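Local coordinates for protein putative rRNA methyltransferase (Sorangium cellulosum, PDB 4RWZ) that probably methylates 16S rRNA of the 30S ribosomal subunit, conferring resistance to aminoglycoside antibiotics, at residues V64-R67 with A68-K71. Numbering follows the deposited sequence.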
loop_
_atom_site.group_PDB
_atom_site.type_symbol
_atom_site.label_atom_id
_atom_site.label_comp_id
_atom_site.label_asym_id
_atom_site.label_seq_id
_atom_site.Cartn_x
_atom_site.Cartn_y
_atom_site.Cartn_z
ATOM N N VAL A 64 -7.616 10.951 -11.026
ATOM C CA VAL A 64 -6.380 10.329 -11.480
ATOM C C VAL A 64 -6.628 9.105 -12.333
ATOM O O VAL A 64 -5.866 8.867 -13.274
ATOM C CB VAL A 64 -5.432 9.929 -10.279
ATOM C CG1 VAL A 64 -6.015 8.764 -9.493
ATOM C CG2 VAL A 64 -4.077 9.520 -10.821
ATOM N N SER A 65 -7.672 8.309 -11.995
ATOM C CA SER A 65 -7.894 7.073 -12.769
ATOM C C SER A 65 -8.422 7.425 -14.198
ATOM O O SER A 65 -8.075 6.754 -15.147
ATOM C CB SER A 65 -8.850 6.092 -12.060
ATOM O OG SER A 65 -10.150 6.625 -11.909
ATOM N N TRP A 66 -9.195 8.495 -14.334
ATOM C CA TRP A 66 -9.618 8.983 -15.635
ATOM C C TRP A 66 -8.407 9.434 -16.435
ATOM O O TRP A 66 -8.204 9.035 -17.585
ATOM C CB TRP A 66 -10.582 10.163 -15.501
ATOM C CG TRP A 66 -11.022 10.673 -16.851
ATOM C CD1 TRP A 66 -10.630 11.836 -17.497
ATOM C CD2 TRP A 66 -11.894 9.986 -17.742
ATOM N NE1 TRP A 66 -11.272 11.912 -18.723
ATOM C CE2 TRP A 66 -12.041 10.785 -18.894
ATOM C CE3 TRP A 66 -12.604 8.781 -17.658
ATOM C CZ2 TRP A 66 -12.880 10.401 -19.977
ATOM C CZ3 TRP A 66 -13.421 8.392 -18.721
ATOM C CH2 TRP A 66 -13.570 9.207 -19.854
ATOM N N ARG A 67 -7.580 10.253 -15.790
ATOM C CA ARG A 67 -6.425 10.810 -16.467
ATOM C C ARG A 67 -5.510 9.697 -16.962
ATOM O O ARG A 67 -5.043 9.670 -18.119
ATOM C CB ARG A 67 -5.701 11.759 -15.505
ATOM C CG ARG A 67 -4.328 12.186 -16.018
ATOM C CD ARG A 67 -3.651 13.068 -14.951
ATOM N NE ARG A 67 -4.524 14.209 -14.746
ATOM C CZ ARG A 67 -5.009 14.591 -13.563
ATOM N NH1 ARG A 67 -4.636 13.992 -12.440
ATOM N NH2 ARG A 67 -5.814 15.628 -13.523
ATOM N N ALA A 68 -5.261 8.740 -16.083
ATOM C CA ALA A 68 -4.313 7.678 -16.379
ATOM C C ALA A 68 -4.806 6.715 -17.454
ATOM O O ALA A 68 -3.991 6.017 -18.045
ATOM C CB ALA A 68 -3.948 6.905 -15.100
ATOM N N SER A 69 -6.112 6.686 -17.704
ATOM C CA SER A 69 -6.674 5.771 -18.734
ATOM C C SER A 69 -6.759 6.413 -20.098
ATOM O O SER A 69 -7.191 5.770 -21.050
ATOM C CB SER A 69 -8.057 5.230 -18.328
ATOM O OG SER A 69 -8.941 6.301 -18.103
ATOM N N ARG A 70 -6.361 7.684 -20.227
ATOM C CA ARG A 70 -6.352 8.354 -21.523
ATOM C C ARG A 70 -5.216 7.796 -22.396
ATOM O O ARG A 70 -4.387 7.013 -21.932
ATOM C CB ARG A 70 -6.184 9.898 -21.372
ATOM C CG ARG A 70 -7.311 10.643 -20.541
ATOM C CD ARG A 70 -8.620 10.214 -21.023
ATOM N NE ARG A 70 -9.158 9.004 -20.394
ATOM C CZ ARG A 70 -10.103 8.243 -20.948
ATOM N NH1 ARG A 70 -10.573 8.556 -22.162
ATOM N NH2 ARG A 70 -10.554 7.154 -20.321
ATOM N N LYS A 71 -5.159 8.234 -23.648
ATOM C CA LYS A 71 -4.007 7.958 -24.526
ATOM C C LYS A 71 -2.777 8.620 -23.914
ATOM O O LYS A 71 -2.902 9.614 -23.217
ATOM C CB LYS A 71 -4.297 8.528 -25.929
ATOM C CG LYS A 71 -5.802 8.494 -26.224
ATOM C CD LYS A 71 -6.443 9.911 -25.904
ATOM C CE LYS A 71 -7.560 9.879 -24.794
ATOM N NZ LYS A 71 -8.248 11.212 -24.498
#
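The carbonyl oxygen of Trp-66, in the last turn of helix 62-68, is gripped from opposite faces of its plane by Ser-69 N (3.1 Å) and Arg-70 NE (3.0 Å). The NE bond is fairly straight, 155° at the hydrogen, and the oxygen lies in the guanidinium plane. Also in that plane, Ser-69 OG accepts a hydrogen bond from Arg-70 NH2 at 2.9 Å. The hydroxyl is itself close to two carbonyls, Ser-65 O and Trp-66 O, and its own proton could go to either. Two polar atoms at its edge thus fix the rotation of the guanidinium, and the indole of Trp-66 takes one of its faces. The planes are 5° apart, and Arg-70 CZ sits 3.6 Å from the centroid of the six-membered ring of Trp-66, a cation-pi stack over the face, while CD makes a CH-pi contact with the five-membered ring. Bends at chi2 and chi3 (87°) fold the arginine back over the last turn to reach this position. The main chain itself closes the turn: Ala-68 N bonds to Val-64 O at 2.9 Å, and Arg-70 N to Arg-67 O at 3.2 Å. On the inner side, Val-64 and Ala-68 pack against Phe-82 of strand 80-84, an outermost strand of the Rossmann-like methyltransferase sheet, and Tyr-40 of helix 37-45.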